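Local coordinates for protein chitinase (PDB 4TXG) that probably hydrolyses the glycosidic bonds of chitin as a family 18 glycoside hydrolase equipped with carbohydrate-binding regions, at residues A[398-403]-A[417-422]; A[476-481]-A[574-579]; A[354-357]-A[363-366]; A[126-129]-A[133-136]. One frame throughout, in Å; residues are numbered along the deposited sequence.

Contact 1: A[398-403]-A[417-422]; sequences DLHGAW and GKDAEL. With CS (cesium ion), chain M.
His-400 meets Asp-419 head-on: the imidazole and the carboxylate approach from opposite directions, and NE2 donates to OD2 over 2.6 Å with a nearly straight N-H...O angle of 167°. The acceptor lies close to the ring plane, and the proton arrives on the syn side of OD2, the two flat groups being twisted 32° apart. Glu-421 runs past the same imidazole in antiparallel fashion, its carboxylate tilted from the ring. Its OE2 stands 3.1 Å from His-400 CE1, near the ring edge but displaced from the plane; Glu-421 CB lies in the plane, 3.7 Å from CE1. Two carboxylates thus lie near the imidazole edge, that of Asp-419 hydrogen-bonded to it. Asp-419 does double duty as the N-cap of the short helix 420-424: with CG anti to the backbone N (chi1 -173°), OD1 accepts from Glu-421 N at 2.9 Å and from Leu-422 N at 3.2 Å, while OD2 remains for the histidine. This joins the helix start to the loop that follows strand 391-395 of the family 18 (beta/alpha)8 barrel. A water lies 2.8 Å from Leu-399 O and 2.6 Å from Glu-421 OE2. At the start of segment 398-403, Asp-398 OD2 reaches a cesium ion at a long 3.6 Å, with Tyr-464 and two waters beside it, and OD1 forms a salt bridge with Arg-466.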
loop_
_atom_site.group_PDB
_atom_site.type_symbol
_atom_site.label_atom_id
_atom_site.label_comp_id
_atom_site.label_asym_id
_atom_site.label_seq_id
_atom_site.Cartn_x
_atom_site.Cartn_y
_atom_site.Cartn_z
ATOM N N ASP A 398 0.185 9.818 4.483
ATOM C CA ASP A 398 1.413 10.588 4.272
ATOM C C ASP A 398 1.481 11.176 2.865
ATOM O O ASP A 398 2.560 11.271 2.274
ATOM C CB ASP A 398 2.649 9.735 4.549
ATOM C CG ASP A 398 2.885 9.532 6.031
ATOM O OD1 ASP A 398 2.208 10.200 6.837
ATOM O OD2 ASP A 398 3.759 8.720 6.390
ATOM N N LEU A 399 0.328 11.596 2.344
ATOM C CA LEU A 399 0.264 12.280 1.054
ATOM C C LEU A 399 0.769 13.718 1.190
ATOM O O LEU A 399 1.254 14.310 0.223
ATOM C CB LEU A 399 -1.173 12.277 0.504
ATOM C CG LEU A 399 -1.750 10.895 0.176
ATOM C CD1 LEU A 399 -3.220 10.987 -0.221
ATOM C CD2 LEU A 399 -0.929 10.237 -0.921
ATOM N N HIS A 400 0.641 14.262 2.397
ATOM C CA HIS A 400 1.189 15.568 2.763
ATOM C C HIS A 400 1.750 15.478 4.181
ATOM O O HIS A 400 1.252 14.710 5.001
ATOM C CB HIS A 400 0.120 16.669 2.683
ATOM C CG HIS A 400 -0.249 17.044 1.284
ATOM N ND1 HIS A 400 0.631 17.659 0.423
ATOM C CD2 HIS A 400 -1.403 16.878 0.586
ATOM C CE1 HIS A 400 0.045 17.856 -0.745
ATOM N NE2 HIS A 400 -1.194 17.393 -0.668
ATOM N N GLY A 401 2.777 16.267 4.467
ATOM C CA GLY A 401 3.456 16.209 5.752
ATOM C C GLY A 401 4.584 17.218 5.769
ATOM O O GLY A 401 4.875 17.833 4.744
ATOM N N ALA A 402 5.244 17.366 6.914
ATOM C CA ALA A 402 6.159 18.486 7.113
ATOM C C ALA A 402 7.545 18.295 6.488
ATOM O O ALA A 402 8.446 19.113 6.701
ATOM C CB ALA A 402 6.289 18.778 8.599
ATOM N N TRP A 403 7.713 17.241 5.701
ATOM C CA TRP A 403 8.895 17.122 4.845
ATOM C C TRP A 403 8.861 18.180 3.731
ATOM O O TRP A 403 9.891 18.485 3.126
ATOM C CB TRP A 403 8.992 15.712 4.250
ATOM C CG TRP A 403 7.687 15.191 3.722
ATOM C CD1 TRP A 403 7.188 15.360 2.467
ATOM C CD2 TRP A 403 6.713 14.418 4.439
ATOM N NE1 TRP A 403 5.967 14.742 2.355
ATOM C CE2 TRP A 403 5.654 14.156 3.551
ATOM C CE3 TRP A 403 6.638 13.918 5.746
ATOM C CZ2 TRP A 403 4.534 13.417 3.923
ATOM C CZ3 TRP A 403 5.520 13.188 6.115
ATOM C CH2 TRP A 403 4.485 12.945 5.208
ATOM N N GLY A 417 -9.620 19.933 -6.329
ATOM C CA GLY A 417 -9.223 20.899 -7.338
ATOM C C GLY A 417 -8.304 21.980 -6.792
ATOM O O GLY A 417 -7.902 22.890 -7.524
ATOM N N LYS A 418 -7.956 21.884 -5.512
ATOM C CA LYS A 418 -7.221 22.968 -4.850
ATOM C C LYS A 418 -5.961 22.516 -4.093
ATOM O O LYS A 418 -5.431 23.274 -3.280
ATOM C CB LYS A 418 -8.144 23.697 -3.871
ATOM C CG LYS A 418 -9.340 24.392 -4.503
ATOM C CD LYS A 418 -10.195 25.048 -3.425
ATOM C CE LYS A 418 -11.659 25.119 -3.823
ATOM N NZ LYS A 418 -12.268 23.759 -3.910
ATOM N N ASP A 419 -5.486 21.297 -4.343
ATOM C CA ASP A 419 -4.268 20.824 -3.675
ATOM C C ASP A 419 -3.117 21.774 -4.001
ATOM O O ASP A 419 -2.761 21.935 -5.165
ATOM C CB ASP A 419 -3.914 19.392 -4.098
ATOM C CG ASP A 419 -2.744 18.817 -3.299
ATOM O OD1 ASP A 419 -1.623 19.354 -3.397
ATOM O OD2 ASP A 419 -2.939 17.819 -2.574
ATOM N N ALA A 420 -2.557 22.417 -2.975
ATOM C CA ALA A 420 -1.587 23.491 -3.182
ATOM C C ALA A 420 -0.303 22.990 -3.842
ATOM O O ALA A 420 0.377 23.738 -4.555
ATOM C CB ALA A 420 -1.266 24.172 -1.854
ATOM N N GLU A 421 0.034 21.724 -3.602
ATOM C CA GLU A 421 1.227 21.141 -4.208
ATOM C C GLU A 421 1.004 20.905 -5.696
ATOM O O GLU A 421 1.846 21.259 -6.529
ATOM C CB GLU A 421 1.609 19.834 -3.513
ATOM C CG GLU A 421 2.904 19.228 -4.019
ATOM C CD GLU A 421 3.438 18.130 -3.116
ATOM O OE1 GLU A 421 4.536 17.611 -3.410
ATOM O OE2 GLU A 421 2.778 17.789 -2.108
ATOM N N LEU A 422 -0.137 20.312 -6.031
ATOM C CA LEU A 422 -0.498 20.085 -7.427
ATOM C C LEU A 422 -0.610 21.400 -8.194
ATOM O O LEU A 422 -0.192 21.481 -9.347
ATOM C CB LEU A 422 -1.809 19.291 -7.517
ATOM C CG LEU A 422 -1.708 17.868 -6.963
ATOM C CD1 LEU A 422 -2.988 17.084 -7.272
ATOM C CD2 LEU A 422 -0.502 17.156 -7.533
HETATM CS CS CS M . 2.950 5.744 8.165
HETATM O O HOH W 1 3.478 15.994 -0.354
HETATM O O HOH W 2 3.289 2.770 6.767
HETATM O O HOH W 3 5.490 6.170 9.686
#

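Contact 2: A[476-481]-A[574-579]; sequences NGLWGS and KVFLST
Phe-576 reaches from strand 575-578 to the backbone of 476-478, and its side chain can be followed outward atom by atom. CB points toward the loop, and CG stands anti to the backbone N (chi1 178°), which carries the ring away from the strand and brings one edge against segment 476-481. Along that edge CD2 comes first. It lies 3.6 Å from Gly-477 C and 3.7 Å from Asn-476 O, the carbonyl oxygen sitting in the plane of the ring, beside its C-H edge. Gly-477 has no side chain, so the ring can settle directly on its peptide. One atom further, CE2 is 3.8 Å from Leu-478 N and makes an apolar contact with Leu-478 CB at 4.3 Å. The ring also stacks with Trp-567, whose NE1 hydrogen-bonds to Asn-476 O, and it touches Val-407. The loop is shaped by a type II beta turn from Gly-477 to Gly-480, closed by Gly-480 N to Gly-477 O at 3.0 Å; within it Leu-478 CD1 packs over the centre of the Trp-479 ring. Strand 575-578 belongs to the small antiparallel sheet with 466-468, 565-570 and 556-560, which lies between the last two barrel strands in sequence and is consistent with the insertion domain of many family 18 chitinases. No hydrogen bond crosses between the segments, so their cohesion comes from dispersion and from the weakly polar approach of an aromatic C-H edge to a carbonyl oxygen.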
loop_
_atom_site.group_PDB
_atom_site.type_symbol
_atom_site.label_atom_id
_atom_site.label_comp_id
_atom_site.label_asym_id
_atom_site.label_seq_id
_atom_site.Cartn_x
_atom_site.Cartn_y
_atom_site.Cartn_z
ATOM N N ASN A 476 -8.155 28.467 7.375
ATOM C CA ASN A 476 -7.893 27.702 8.594
ATOM C C ASN A 476 -6.711 26.746 8.386
ATOM O O ASN A 476 -6.736 25.593 8.819
ATOM C CB ASN A 476 -9.146 26.935 9.048
ATOM C CG ASN A 476 -10.178 27.841 9.703
ATOM O OD1 ASN A 476 -9.879 28.975 10.068
ATOM N ND2 ASN A 476 -11.393 27.338 9.873
ATOM N N GLY A 477 -5.674 27.246 7.714
ATOM C CA GLY A 477 -4.467 26.477 7.462
ATOM C C GLY A 477 -4.490 25.589 6.227
ATOM O O GLY A 477 -3.434 25.225 5.698
ATOM N N LEU A 478 -5.681 25.221 5.770
ATOM C CA LEU A 478 -5.802 24.275 4.657
ATOM C C LEU A 478 -5.263 24.867 3.361
ATOM O O LEU A 478 -5.698 25.931 2.938
ATOM C CB LEU A 478 -7.259 23.850 4.457
ATOM C CG LEU A 478 -7.498 22.844 3.326
ATOM C CD1 LEU A 478 -6.898 21.482 3.688
ATOM C CD2 LEU A 478 -8.991 22.715 3.043
ATOM N N TRP A 479 -4.323 24.149 2.745
ATOM C CA TRP A 479 -3.640 24.568 1.519
ATOM C C TRP A 479 -2.829 25.838 1.743
ATOM O O TRP A 479 -2.552 26.590 0.806
ATOM C CB TRP A 479 -4.622 24.760 0.351
ATOM C CG TRP A 479 -5.477 23.546 0.042
ATOM C CD1 TRP A 479 -6.822 23.546 -0.213
ATOM C CD2 TRP A 479 -5.057 22.170 -0.035
ATOM N NE1 TRP A 479 -7.261 22.267 -0.445
ATOM C CE2 TRP A 479 -6.198 21.402 -0.350
ATOM C CE3 TRP A 479 -3.828 21.512 0.126
ATOM C CZ2 TRP A 479 -6.154 20.017 -0.499
ATOM C CZ3 TRP A 479 -3.789 20.125 -0.028
ATOM C CH2 TRP A 479 -4.945 19.401 -0.339
ATOM N N GLY A 480 -2.428 26.049 2.992
ATOM C CA GLY A 480 -1.488 27.098 3.324
ATOM C C GLY A 480 -0.056 26.650 3.111
ATOM O O GLY A 480 0.205 25.610 2.498
ATOM N N SER A 481 0.876 27.443 3.624
ATOM C CA SER A 481 2.294 27.195 3.418
ATOM C C SER A 481 3.062 27.321 4.720
ATOM O O SER A 481 2.809 28.220 5.521
ATOM C CB SER A 481 2.866 28.170 2.387
ATOM O OG SER A 481 4.268 28.005 2.275
ATOM N N LYS A 574 -0.794 29.221 14.879
ATOM C CA LYS A 574 -0.798 28.931 13.450
ATOM C C LYS A 574 -0.375 27.483 13.207
ATOM O O LYS A 574 0.455 27.200 12.343
ATOM C CB LYS A 574 0.106 29.907 12.690
ATOM C CG LYS A 574 -0.353 31.373 12.767
ATOM C CD LYS A 574 -1.637 31.584 11.967
ATOM C CE LYS A 574 -1.991 33.057 11.829
ATOM N NZ LYS A 574 -2.522 33.588 13.110
ATOM N N VAL A 575 -0.957 26.571 13.985
ATOM C CA VAL A 575 -0.651 25.142 13.883
ATOM C C VAL A 575 -1.803 24.386 13.213
ATOM O O VAL A 575 -2.961 24.532 13.592
ATOM C CB VAL A 575 -0.360 24.516 15.273
ATOM C CG1 VAL A 575 -0.430 22.966 15.215
ATOM C CG2 VAL A 575 0.992 24.973 15.788
ATOM N N PHE A 576 -1.457 23.606 12.192
ATOM C CA PHE A 576 -2.384 22.749 11.453
ATOM C C PHE A 576 -2.005 21.303 11.728
ATOM O O PHE A 576 -0.885 20.896 11.412
ATOM C CB PHE A 576 -2.297 23.060 9.944
ATOM C CG PHE A 576 -3.180 22.203 9.057
ATOM C CD1 PHE A 576 -2.830 20.897 8.728
ATOM C CD2 PHE A 576 -4.322 22.745 8.480
ATOM C CE1 PHE A 576 -3.636 20.133 7.883
ATOM C CE2 PHE A 576 -5.119 21.986 7.624
ATOM C CZ PHE A 576 -4.780 20.687 7.337
ATOM N N LEU A 577 -2.917 20.525 12.306
ATOM C CA LEU A 577 -2.669 19.100 12.519
ATOM C C LEU A 577 -3.674 18.295 11.723
ATOM O O LEU A 577 -4.870 18.392 11.971
ATOM C CB LEU A 577 -2.764 18.729 14.007
ATOM C CG LEU A 577 -1.741 19.381 14.936
ATOM C CD1 LEU A 577 -2.053 19.050 16.384
ATOM C CD2 LEU A 577 -0.344 18.913 14.576
ATOM N N SER A 578 -3.201 17.514 10.754
ATOM C CA SER A 578 -4.110 16.667 9.993
ATOM C C SER A 578 -4.525 15.459 10.819
ATOM O O SER A 578 -3.675 14.731 11.325
ATOM C CB SER A 578 -3.459 16.202 8.685
ATOM O OG SER A 578 -4.286 15.245 8.054
ATOM N N THR A 579 -5.827 15.241 10.948
ATOM C CA THR A 579 -6.319 14.156 11.783
ATOM C C THR A 579 -7.150 13.149 10.989
ATOM O O THR A 579 -7.365 13.297 9.784
ATOM C CB THR A 579 -7.160 14.698 12.966
ATOM O OG1 THR A 579 -8.262 15.463 12.462
ATOM C CG2 THR A 579 -6.302 15.593 13.867
#

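Contact 3: A[354-357]-A[363-366]; sequences DRAA and YYQI
Ala-356 and Ala-357, near the end of helix 338-360, form an apolar contact with the ring of Tyr-364. Ala-357 CB lies 3.9 Å from Tyr-364 CD2, and Ala-356 CB is 4.1 Å from CE2. The ring comes edge-on: Ala-356 C and Ala-357 N lie in its plane, the latter 3.8 Å from CD2, so one aromatic edge rests on the peptide linking the two alanines. Tyr-364 CG stands beside its own backbone N (chi1 -59°), which swings the ring to the helix. Ala-357 CB also rests on the main chain at Tyr-363 CA, 4.1 Å away. Contacts of this kind tie the helix to the start of the next strand in the family 18 barrel, where helix 338-360 forms the crossover of a beta-alpha-beta unit between the adjacent parallel strands 308-312 and 365-371. The polar interactions run through water and outside partners. A water donates to Asp-354 OD1 at 2.8 Å and to Tyr-363 OH at 3.2 Å, bridging helix and strand lead-in, while Arg-350 forms a salt bridge with Asp-354 OD1. The two phenol groups have partners of their own: Tyr-363 OH bonds to Asp-390 and Tyr-364 OH to Asp-360.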
loop_
_atom_site.group_PDB
_atom_site.type_symbol
_atom_site.label_atom_id
_atom_site.label_comp_id
_atom_site.label_asym_id
_atom_site.label_seq_id
_atom_site.Cartn_x
_atom_site.Cartn_y
_atom_site.Cartn_z
ATOM N N ASP A 354 4.288 -20.900 -2.631
ATOM C CA ASP A 354 3.347 -21.857 -3.220
ATOM C C ASP A 354 3.809 -23.296 -2.993
ATOM O O ASP A 354 3.014 -24.154 -2.634
ATOM C CB ASP A 354 3.161 -21.621 -4.728
ATOM C CG ASP A 354 2.232 -20.447 -5.037
ATOM O OD1 ASP A 354 1.624 -19.887 -4.107
ATOM O OD2 ASP A 354 2.115 -20.089 -6.228
ATOM N N ARG A 355 5.092 -23.565 -3.223
ATOM C CA ARG A 355 5.620 -24.911 -3.007
ATOM C C ARG A 355 5.554 -25.315 -1.538
ATOM O O ARG A 355 5.194 -26.452 -1.223
ATOM C CB ARG A 355 7.057 -25.012 -3.507
ATOM C CG ARG A 355 7.168 -24.843 -5.006
ATOM C CD ARG A 355 8.599 -24.968 -5.494
ATOM N NE ARG A 355 8.708 -24.415 -6.840
ATOM C CZ ARG A 355 8.427 -25.089 -7.946
ATOM N NH1 ARG A 355 8.542 -24.495 -9.129
ATOM N NH2 ARG A 355 8.036 -26.358 -7.869
ATOM N N ALA A 356 5.898 -24.391 -0.645
ATOM C CA ALA A 356 5.824 -24.653 0.795
ATOM C C ALA A 356 4.379 -24.936 1.227
ATOM O O ALA A 356 4.128 -25.825 2.042
ATOM C CB ALA A 356 6.397 -23.479 1.587
ATOM N N ALA A 357 3.437 -24.179 0.672
ATOM C CA ALA A 357 2.021 -24.359 0.986
ATOM C C ALA A 357 1.543 -25.749 0.569
ATOM O O ALA A 357 0.807 -26.411 1.296
ATOM C CB ALA A 357 1.185 -23.277 0.298
ATOM N N TYR A 363 -2.134 -22.599 3.436
ATOM C CA TYR A 363 -1.791 -21.563 2.468
ATOM C C TYR A 363 -0.977 -20.423 3.078
ATOM O O TYR A 363 -1.201 -20.038 4.233
ATOM C CB TYR A 363 -3.080 -21.022 1.841
ATOM C CG TYR A 363 -2.820 -20.080 0.710
ATOM C CD1 TYR A 363 -2.397 -20.558 -0.520
ATOM C CD2 TYR A 363 -2.967 -18.711 0.874
ATOM C CE1 TYR A 363 -2.143 -19.702 -1.562
ATOM C CE2 TYR A 363 -2.710 -17.844 -0.165
ATOM C CZ TYR A 363 -2.307 -18.348 -1.380
ATOM O OH TYR A 363 -2.044 -17.509 -2.432
ATOM N N TYR A 364 -0.040 -19.876 2.301
ATOM C CA TYR A 364 0.741 -18.710 2.727
ATOM C C TYR A 364 0.499 -17.533 1.789
ATOM O O TYR A 364 0.686 -17.647 0.582
ATOM C CB TYR A 364 2.245 -19.022 2.776
ATOM C CG TYR A 364 2.603 -20.161 3.710
ATOM C CD1 TYR A 364 2.499 -20.009 5.090
ATOM C CD2 TYR A 364 3.042 -21.381 3.214
ATOM C CE1 TYR A 364 2.825 -21.049 5.954
ATOM C CE2 TYR A 364 3.367 -22.436 4.069
ATOM C CZ TYR A 364 3.255 -22.262 5.436
ATOM O OH TYR A 364 3.579 -23.300 6.290
ATOM N N GLN A 365 0.087 -16.407 2.356
ATOM C CA GLN A 365 -0.202 -15.217 1.563
ATOM C C GLN A 365 1.045 -14.357 1.345
ATOM O O GLN A 365 1.922 -14.285 2.204
ATOM C CB GLN A 365 -1.311 -14.383 2.231
ATOM C CG GLN A 365 -2.721 -14.981 2.085
ATOM C CD GLN A 365 -3.811 -14.111 2.709
ATOM O OE1 GLN A 365 -3.692 -13.688 3.859
ATOM N NE2 GLN A 365 -4.876 -13.841 1.950
ATOM N N ILE A 366 1.124 -13.720 0.182
ATOM C CA ILE A 366 2.088 -12.636 -0.020
ATOM C C ILE A 366 1.334 -11.350 -0.235
ATOM O O ILE A 366 0.490 -11.258 -1.133
ATOM C CB ILE A 366 2.995 -12.865 -1.226
ATOM C CG1 ILE A 366 3.645 -14.229 -1.143
ATOM C CG2 ILE A 366 4.060 -11.755 -1.309
ATOM C CD1 ILE A 366 4.549 -14.501 -2.296
HETATM O O HOH W 4 -0.529 -18.402 -5.056
#

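Contact 4: A[126-129]-A[133-136]; sequences LAQT and DVPY
Tyr-136 N donates to Val-134 O at 2.8 Å, closing an inverse gamma turn centred on Pro-135, and the tight bend sets both the tyrosine ring and the valine toward Leu-126 and Gln-128. No hydrogen bond crosses the contact. Gln-128 and Tyr-136 carry most of it: the glutamine CG is anti to the backbone N (chi1 -176°) and the chain runs on extended, passing obliquely across the end of the tyrosine. There the phenol oxygen is packed closely against methylene groups, Tyr-136 OH lying 3.1 Å from Gln-128 CG and 3.2 Å from its CB. Beyond them the amide is turned steeply, 72° from the ring plane, yet its OE1 sits in that plane at the ring edge, 3.7 Å from Tyr-136 CE2. The other amide atom, NE2, lies 3.9 Å from Val-134 CG2 and makes a weak bond to Thr-129 O. Val-134 CG1 covers one face of the tyrosine, offset toward the rim, while Leu-126 CD2 makes an apolar contact with Tyr-136 CE1 at 3.8 Å. Cys-137, the next residue, is disulfide-bonded to Cys-121, fastening this loop region ahead of the first barrel strand, 155-161. The folded loop lies against helix 338-360, with Thr-129 bonded to Asp-354 and Pro-135 resting on Ala-357, and Tyr-136 meets the ring of Tyr-363 just before strand 365-371.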
loop_
_atom_site.group_PDB
_atom_site.type_symbol
_atom_site.label_atom_id
_atom_site.label_comp_id
_atom_site.label_asym_id
_atom_site.label_seq_id
_atom_site.Cartn_x
_atom_site.Cartn_y
_atom_site.Cartn_z
ATOM N N LEU A 126 -4.829 -13.906 -9.967
ATOM C CA LEU A 126 -3.593 -14.237 -9.246
ATOM C C LEU A 126 -2.750 -15.234 -10.039
ATOM O O LEU A 126 -3.259 -16.224 -10.569
ATOM C CB LEU A 126 -3.900 -14.799 -7.854
ATOM C CG LEU A 126 -2.705 -15.130 -6.938
ATOM C CD1 LEU A 126 -1.968 -13.877 -6.486
ATOM C CD2 LEU A 126 -3.172 -15.929 -5.726
ATOM N N ALA A 127 -1.452 -14.964 -10.128
ATOM C CA ALA A 127 -0.556 -15.850 -10.848
ATOM C C ALA A 127 -0.228 -17.077 -10.005
ATOM O O ALA A 127 0.422 -16.963 -8.971
ATOM C CB ALA A 127 0.718 -15.114 -11.227
ATOM N N GLN A 128 -0.664 -18.251 -10.442
ATOM C CA GLN A 128 -0.320 -19.461 -9.702
ATOM C C GLN A 128 0.935 -20.111 -10.264
ATOM O O GLN A 128 1.187 -20.076 -11.465
ATOM C CB GLN A 128 -1.464 -20.478 -9.714
ATOM C CG GLN A 128 -1.156 -21.713 -8.859
ATOM C CD GLN A 128 -2.011 -22.912 -9.195
ATOM O OE1 GLN A 128 -3.176 -22.773 -9.570
ATOM N NE2 GLN A 128 -1.434 -24.106 -9.063
ATOM N N THR A 129 1.720 -20.700 -9.371
ATOM C CA THR A 129 2.868 -21.504 -9.757
ATOM C C THR A 129 2.404 -22.769 -10.477
ATOM O O THR A 129 1.810 -23.662 -9.867
ATOM C CB THR A 129 3.715 -21.867 -8.523
ATOM O OG1 THR A 129 4.155 -20.661 -7.880
ATOM C CG2 THR A 129 4.920 -22.709 -8.926
ATOM N N ASP A 133 0.106 -27.981 -6.492
ATOM C CA ASP A 133 -1.216 -28.086 -5.883
ATOM C C ASP A 133 -1.346 -27.112 -4.719
ATOM O O ASP A 133 -1.351 -27.505 -3.557
ATOM C CB ASP A 133 -1.480 -29.519 -5.423
ATOM C CG ASP A 133 -2.909 -29.733 -4.979
ATOM O OD1 ASP A 133 -3.776 -28.896 -5.327
ATOM O OD2 ASP A 133 -3.165 -30.741 -4.283
ATOM N N VAL A 134 -1.441 -25.829 -5.050
ATOM C CA VAL A 134 -1.533 -24.778 -4.044
ATOM C C VAL A 134 -2.888 -24.849 -3.355
ATOM O O VAL A 134 -3.918 -24.814 -4.023
ATOM C CB VAL A 134 -1.335 -23.405 -4.691
ATOM C CG1 VAL A 134 -1.376 -22.298 -3.649
ATOM C CG2 VAL A 134 -0.027 -23.386 -5.474
ATOM N N PRO A 135 -2.892 -24.947 -2.015
ATOM C CA PRO A 135 -4.131 -25.180 -1.257
ATOM C C PRO A 135 -4.993 -23.926 -1.071
ATOM O O PRO A 135 -5.229 -23.503 0.058
ATOM C CB PRO A 135 -3.616 -25.688 0.097
ATOM C CG PRO A 135 -2.288 -25.017 0.253
ATOM C CD PRO A 135 -1.699 -24.971 -1.145
ATOM N N TYR A 136 -5.488 -23.363 -2.167
ATOM C CA TYR A 136 -6.266 -22.119 -2.089
ATOM C C TYR A 136 -7.526 -22.244 -1.239
ATOM O O TYR A 136 -7.950 -21.279 -0.618
ATOM C CB TYR A 136 -6.678 -21.649 -3.480
ATOM C CG TYR A 136 -5.536 -21.152 -4.321
ATOM C CD1 TYR A 136 -4.802 -20.029 -3.941
ATOM C CD2 TYR A 136 -5.192 -21.801 -5.496
ATOM C CE1 TYR A 136 -3.754 -19.570 -4.723
ATOM C CE2 TYR A 136 -4.150 -21.356 -6.265
ATOM C CZ TYR A 136 -3.440 -20.244 -5.881
ATOM O OH TYR A 136 -2.404 -19.815 -6.678
#

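How the contacts relate
The four contacts form two pairs on opposite sides of the chain's centre. Contacts 1 and 2, centres about 11 Å apart, share Trp-479: its CH2 lies 3.4 Å from Asp-419 OD2 and its CZ3 3.8 Å from His-400 NE2, so the turn of contact 2 covers the histidine-carboxylate pair. Contacts 3 and 4, centres about 8 Å apart, pack directly together, Tyr-363 CE1 lying 3.4 Å from Val-134 CG1. Centres of the two pairs lie about 39 to 48 Å apart. Contact 1 follows the C-terminal end of a barrel strand, the side where family 18 enzymes hold their active site; contacts 3 and 4 lie near the N-terminal end of strand 365-371.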